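PDB 5V2D: dioxygenase from Pseudomonas brassicacearum, which probably cleaves the central double bond of lignin-derived stilbenes with molecular oxygen, using a non-haem iron centre. Local coordinates for residues N137-L151 / L154-L168. Sequence-based numbering, arbitrary orientation.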
loop_
_atom_site.group_PDB
_atom_site.type_symbol
_atom_site.label_atom_id
_atom_site.label_comp_id
_atom_site.label_asym_id
_atom_site.label_seq_id
_atom_site.Cartn_x
_atom_site.Cartn_y
_atom_site.Cartn_z
ATOM N N ASN A 137 -14.088 -0.558 -13.150
ATOM C CA ASN A 137 -12.660 -0.464 -13.576
ATOM C C ASN A 137 -11.648 -1.004 -12.546
ATOM O O ASN A 137 -10.469 -0.933 -12.818
ATOM C CB ASN A 137 -12.321 1.002 -13.869
ATOM C CG ASN A 137 -11.203 1.174 -14.890
ATOM O OD1 ASN A 137 -11.143 0.395 -15.885
ATOM N ND2 ASN A 137 -10.312 2.180 -14.689
ATOM N N THR A 138 -12.082 -1.428 -11.364
ATOM C CA THR A 138 -11.146 -1.749 -10.298
ATOM C C THR A 138 -10.388 -3.041 -10.531
ATOM O O THR A 138 -10.907 -3.981 -11.086
ATOM C CB THR A 138 -11.790 -1.748 -8.884
ATOM O OG1 THR A 138 -10.752 -1.534 -7.930
ATOM C CG2 THR A 138 -12.493 -3.024 -8.580
ATOM N N THR A 139 -9.153 -3.057 -10.040
ATOM C CA THR A 139 -8.330 -4.274 -9.957
ATOM C C THR A 139 -8.105 -4.827 -8.558
ATOM O O THR A 139 -7.473 -5.853 -8.423
ATOM C CB THR A 139 -6.910 -3.955 -10.531
ATOM O OG1 THR A 139 -6.401 -2.790 -9.850
ATOM C CG2 THR A 139 -7.010 -3.717 -12.032
ATOM N N ALA A 140 -8.605 -4.164 -7.503
ATOM C CA ALA A 140 -8.565 -4.649 -6.131
ATOM C C ALA A 140 -7.132 -5.077 -5.769
ATOM O O ALA A 140 -6.972 -6.148 -5.211
ATOM C CB ALA A 140 -9.535 -5.799 -5.967
ATOM N N ASN A 141 -6.143 -4.240 -6.102
ATOM C CA ASN A 141 -4.732 -4.627 -6.135
ATOM C C ASN A 141 -3.789 -4.034 -5.107
ATOM O O ASN A 141 -2.578 -4.251 -5.235
ATOM C CB ASN A 141 -4.203 -4.398 -7.544
ATOM C CG ASN A 141 -3.962 -2.963 -7.863
ATOM O OD1 ASN A 141 -4.347 -2.085 -7.118
ATOM N ND2 ASN A 141 -3.296 -2.720 -9.013
ATOM N N THR A 142 -4.320 -3.262 -4.138
ATOM C CA THR A 142 -3.458 -2.403 -3.334
ATOM C C THR A 142 -3.247 -2.861 -1.924
ATOM O O THR A 142 -2.085 -2.860 -1.429
ATOM C CB THR A 142 -3.945 -0.943 -3.404
ATOM O OG1 THR A 142 -3.884 -0.519 -4.764
ATOM C CG2 THR A 142 -3.075 -0.014 -2.613
ATOM N N SER A 143 -4.315 -3.267 -1.230
ATOM C CA SER A 143 -4.164 -3.799 0.116
ATOM C C SER A 143 -5.104 -4.919 0.375
ATOM O O SER A 143 -6.073 -5.137 -0.330
ATOM C CB SER A 143 -4.509 -2.733 1.192
ATOM O OG SER A 143 -3.642 -1.614 1.107
ATOM N N VAL A 144 -4.844 -5.623 1.480
ATOM C CA VAL A 144 -5.726 -6.653 1.983
ATOM C C VAL A 144 -5.888 -6.469 3.466
ATOM O O VAL A 144 -4.951 -6.056 4.150
ATOM C CB VAL A 144 -5.225 -8.077 1.625
ATOM C CG1 VAL A 144 -5.474 -8.417 0.174
ATOM C CG2 VAL A 144 -3.731 -8.242 1.923
ATOM N N ILE A 145 -7.082 -6.739 3.989
ATOM C CA ILE A 145 -7.309 -6.689 5.436
ATOM C C ILE A 145 -8.435 -7.623 5.810
ATOM O O ILE A 145 -9.397 -7.732 5.064
ATOM C CB ILE A 145 -7.620 -5.246 5.894
ATOM C CG1 ILE A 145 -7.341 -5.086 7.351
ATOM C CG2 ILE A 145 -9.073 -4.823 5.590
ATOM C CD1 ILE A 145 -7.430 -3.666 7.832
ATOM N N PRO A 146 -8.317 -8.344 6.942
ATOM C CA PRO A 146 -9.463 -9.153 7.403
ATOM C C PRO A 146 -10.537 -8.271 8.006
ATOM O O PRO A 146 -10.245 -7.359 8.741
ATOM C CB PRO A 146 -8.869 -10.055 8.548
ATOM C CG PRO A 146 -7.426 -9.886 8.446
ATOM C CD PRO A 146 -7.190 -8.502 7.854
ATOM N N HIS A 147 -11.783 -8.570 7.691
ATOM C CA HIS A 147 -12.911 -7.808 8.280
ATOM C C HIS A 147 -14.185 -8.657 8.184
ATOM O O HIS A 147 -14.541 -9.182 7.134
ATOM C CB HIS A 147 -13.089 -6.452 7.579
ATOM C CG HIS A 147 -14.394 -5.786 7.903
ATOM N ND1 HIS A 147 -14.621 -5.195 9.136
ATOM C CD2 HIS A 147 -15.550 -5.684 7.190
ATOM C CE1 HIS A 147 -15.857 -4.698 9.140
ATOM N NE2 HIS A 147 -16.449 -4.983 7.983
ATOM N N ASN A 148 -14.847 -8.828 9.346
ATOM C CA ASN A 148 -16.176 -9.459 9.425
ATOM C C ASN A 148 -16.238 -10.768 8.686
ATOM O O ASN A 148 -17.148 -11.014 7.859
ATOM C CB ASN A 148 -17.194 -8.444 8.835
ATOM C CG ASN A 148 -18.634 -8.785 9.130
ATOM O OD1 ASN A 148 -18.914 -9.507 10.069
ATOM N ND2 ASN A 148 -19.565 -8.232 8.306
ATOM N N GLY A 149 -15.248 -11.606 8.916
ATOM C CA GLY A 149 -15.263 -12.965 8.434
ATOM C C GLY A 149 -14.796 -13.186 6.997
ATOM O O GLY A 149 -14.833 -14.296 6.489
ATOM N N VAL A 150 -14.377 -12.105 6.334
ATOM C CA VAL A 150 -13.769 -12.207 5.016
ATOM C C VAL A 150 -12.430 -11.477 4.951
ATOM O O VAL A 150 -12.044 -10.718 5.853
ATOM C CB VAL A 150 -14.730 -11.695 3.893
ATOM C CG1 VAL A 150 -16.026 -12.458 3.908
ATOM C CG2 VAL A 150 -15.009 -10.218 3.983
ATOM N N LEU A 151 -11.703 -11.732 3.847
ATOM C CA LEU A 151 -10.545 -10.909 3.486
ATOM C C LEU A 151 -11.024 -9.847 2.457
ATOM O O LEU A 151 -11.651 -10.207 1.458
ATOM C CB LEU A 151 -9.491 -11.769 2.801
ATOM C CG LEU A 151 -8.131 -11.012 2.639
ATOM C CD1 LEU A 151 -7.449 -10.837 3.966
ATOM C CD2 LEU A 151 -7.215 -11.722 1.681
ATOM N N LEU A 154 -8.544 -4.446 -1.559
ATOM C CA LEU A 154 -8.947 -3.060 -1.664
ATOM C C LEU A 154 -8.150 -2.305 -2.753
ATOM O O LEU A 154 -6.941 -2.497 -2.930
ATOM C CB LEU A 154 -8.744 -2.359 -0.368
ATOM C CG LEU A 154 -9.423 -3.020 0.838
ATOM C CD1 LEU A 154 -8.346 -3.359 1.896
ATOM C CD2 LEU A 154 -10.425 -2.045 1.427
ATOM N N LYS A 155 -8.844 -1.349 -3.356
ATOM C CA LYS A 155 -8.217 -0.381 -4.169
ATOM C C LYS A 155 -9.104 0.878 -4.189
ATOM O O LYS A 155 -10.277 0.784 -4.288
ATOM C CB LYS A 155 -8.152 -1.008 -5.498
ATOM C CG LYS A 155 -7.963 -0.203 -6.668
ATOM C CD LYS A 155 -6.712 0.263 -6.871
ATOM C CE LYS A 155 -6.503 0.365 -8.395
ATOM N NZ LYS A 155 -5.066 0.865 -8.404
ATOM N N GLU A 156 -8.458 2.014 -4.103
ATOM C CA GLU A 156 -9.097 3.261 -3.703
ATOM C C GLU A 156 -10.020 3.887 -4.741
ATOM O O GLU A 156 -10.603 4.951 -4.481
ATOM C CB GLU A 156 -8.046 4.298 -3.275
ATOM C CG GLU A 156 -7.179 4.832 -4.454
ATOM C CD GLU A 156 -5.855 5.419 -3.930
ATOM O OE1 GLU A 156 -5.143 4.703 -3.186
ATOM O OE2 GLU A 156 -5.527 6.594 -4.252
ATOM N N ASP A 157 -10.179 3.258 -5.888
ATOM C CA ASP A 157 -11.105 3.727 -6.954
ATOM C C ASP A 157 -12.461 3.066 -6.878
ATOM O O ASP A 157 -13.301 3.331 -7.700
ATOM C CB ASP A 157 -10.521 3.522 -8.354
ATOM C CG ASP A 157 -10.283 2.079 -8.713
ATOM O OD1 ASP A 157 -10.337 1.184 -7.806
ATOM O OD2 ASP A 157 -9.987 1.821 -9.954
ATOM N N ALA A 158 -12.694 2.177 -5.894
ATOM C CA ALA A 158 -13.931 1.423 -5.852
ATOM C C ALA A 158 -14.123 0.783 -4.482
ATOM O O ALA A 158 -13.223 0.860 -3.625
ATOM C CB ALA A 158 -13.928 0.367 -6.950
ATOM N N LEU A 159 -15.270 0.139 -4.315
ATOM C CA LEU A 159 -15.509 -0.675 -3.149
ATOM C C LEU A 159 -14.603 -1.901 -3.221
ATOM O O LEU A 159 -14.146 -2.295 -4.306
ATOM C CB LEU A 159 -16.978 -1.138 -3.169
ATOM C CG LEU A 159 -18.036 -0.049 -2.832
ATOM C CD1 LEU A 159 -19.414 -0.639 -3.110
ATOM C CD2 LEU A 159 -17.943 0.313 -1.396
ATOM N N PRO A 160 -14.319 -2.513 -2.085
ATOM C CA PRO A 160 -13.417 -3.642 -2.042
ATOM C C PRO A 160 -14.084 -4.900 -2.487
ATOM O O PRO A 160 -15.307 -4.914 -2.647
ATOM C CB PRO A 160 -13.052 -3.740 -0.550
ATOM C CG PRO A 160 -14.104 -3.004 0.187
ATOM C CD PRO A 160 -14.771 -2.072 -0.735
ATOM N N TRP A 161 -13.279 -5.943 -2.718
ATOM C CA TRP A 161 -13.724 -7.247 -3.136
ATOM C C TRP A 161 -13.415 -8.252 -1.998
ATOM O O TRP A 161 -12.334 -8.239 -1.405
ATOM C CB TRP A 161 -13.029 -7.667 -4.447
ATOM C CG TRP A 161 -13.684 -7.006 -5.569
ATOM C CD1 TRP A 161 -13.693 -5.678 -5.842
ATOM C CD2 TRP A 161 -14.584 -7.616 -6.495
ATOM N NE1 TRP A 161 -14.522 -5.435 -6.901
ATOM C CE2 TRP A 161 -15.090 -6.603 -7.315
ATOM C CE3 TRP A 161 -14.989 -8.919 -6.721
ATOM C CZ2 TRP A 161 -15.971 -6.874 -8.363
ATOM C CZ3 TRP A 161 -15.863 -9.190 -7.757
ATOM C CH2 TRP A 161 -16.365 -8.181 -8.543
ATOM N N ALA A 162 -14.424 -9.043 -1.633
ATOM C CA ALA A 162 -14.239 -10.023 -0.572
ATOM C C ALA A 162 -13.748 -11.337 -1.107
ATOM O O ALA A 162 -14.139 -11.760 -2.208
ATOM C CB ALA A 162 -15.535 -10.176 0.217
ATOM N N MET A 163 -12.882 -11.948 -0.311
ATOM C CA MET A 163 -12.362 -13.246 -0.538
ATOM C C MET A 163 -12.468 -14.143 0.690
ATOM O O MET A 163 -12.440 -13.684 1.838
ATOM C CB MET A 163 -10.916 -13.113 -0.980
ATOM C CG MET A 163 -10.729 -12.191 -2.226
ATOM S SD MET A 163 -8.924 -12.020 -2.439
ATOM C CE MET A 163 -8.625 -13.278 -3.703
ATOM N N ASP A 164 -12.520 -15.450 0.431
ATOM C CA ASP A 164 -12.571 -16.430 1.529
ATOM C C ASP A 164 -11.189 -16.425 2.218
ATOM O O ASP A 164 -10.126 -16.543 1.536
ATOM C CB ASP A 164 -12.895 -17.808 0.975
ATOM C CG ASP A 164 -12.969 -18.860 2.054
ATOM O OD1 ASP A 164 -11.966 -19.278 2.667
ATOM O OD2 ASP A 164 -14.070 -19.310 2.292
ATOM N N LEU A 165 -11.182 -16.295 3.534
ATOM C CA LEU A 165 -9.921 -16.248 4.300
ATOM C C LEU A 165 -9.020 -17.501 4.128
ATOM O O LEU A 165 -7.813 -17.392 4.167
ATOM C CB LEU A 165 -10.238 -16.103 5.767
ATOM C CG LEU A 165 -10.693 -14.649 6.132
ATOM C CD1 LEU A 165 -11.496 -14.662 7.451
ATOM C CD2 LEU A 165 -9.493 -13.639 6.142
ATOM N N GLU A 166 -9.611 -18.683 3.888
ATOM C CA GLU A 166 -8.822 -19.895 3.745
ATOM C C GLU A 166 -8.488 -20.201 2.317
ATOM O O GLU A 166 -7.339 -20.436 2.026
ATOM C CB GLU A 166 -9.537 -21.085 4.363
ATOM C CG GLU A 166 -9.783 -20.848 5.875
ATOM C CD GLU A 166 -10.238 -22.103 6.629
ATOM O OE1 GLU A 166 -9.706 -22.355 7.753
ATOM O OE2 GLU A 166 -11.115 -22.844 6.083
ATOM N N THR A 167 -9.471 -20.192 1.418
ATOM C CA THR A 167 -9.236 -20.624 0.050
ATOM C C THR A 167 -8.849 -19.493 -0.919
ATOM O O THR A 167 -8.432 -19.768 -2.002
ATOM C CB THR A 167 -10.494 -21.278 -0.560
ATOM O OG1 THR A 167 -11.487 -20.286 -0.696
ATOM C CG2 THR A 167 -11.056 -22.403 0.341
ATOM N N LEU A 168 -9.099 -18.264 -0.537
ATOM C CA LEU A 168 -8.922 -17.076 -1.429
ATOM C C LEU A 168 -9.868 -17.115 -2.644
ATOM O O LEU A 168 -9.650 -16.400 -3.629
ATOM C CB LEU A 168 -7.476 -16.871 -1.798
ATOM C CG LEU A 168 -6.530 -16.638 -0.631
ATOM C CD1 LEU A 168 -5.093 -16.533 -1.257
ATOM C CD2 LEU A 168 -6.909 -15.372 0.102
HETATM O O HOH W 1 -8.428 0.387 -11.505
HETATM O O HOH W 2 -10.611 3.347 -12.004
HETATM O O HOH W 3 -11.489 -2.462 -5.178
HETATM O O HOH W 4 -5.546 2.113 -4.129
HETATM O O HOH W 5 -13.785 -16.252 4.808
#
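The indole of W161 meets T138 and A140 obliquely on its pyrrole side, T138 CG2 lying 3.6 Å from NE1 and A140 CB near CD1. The D157 carboxylate takes T138 OG1 on the syn side of OD1 at 2.8 Å, 17° out of its plane; its OD2 accepts from two waters, one bridging to N137 O and the other to N137 ND2. With OG1 swung away from its own backbone N (chi1 -157°), T138 turns its hydroxyl to D157 and its methyl to W161. A leucine in place of D157 would probably leave the T138 hydroxyl without its acceptor and break both water bridges to N137. The K155 chain passes T138 in the opposite direction, CG 3.3 Å from T138 OG1, and NZ bonds weakly to N141 OD1; N141 ND2 is hydrogen-bonded to the backbone O of F81 and of G83. L154 O accepts from both T142 N and S143 N, a classic beta bulge. Farther along, L151 and M163 form an antiparallel hydrogen-bonded pair, and L165 CD2 packs 3.8 Å from L151 CB. E156 OE1 is hydrogen-bonded to ND1 of iron ligand H239, and the T142 side chain lies about 4 Å from the iron: a beta-propeller blade whose inner end reaches the four-histidine metal site typical of carotenoid-cleavage-type dioxygenases.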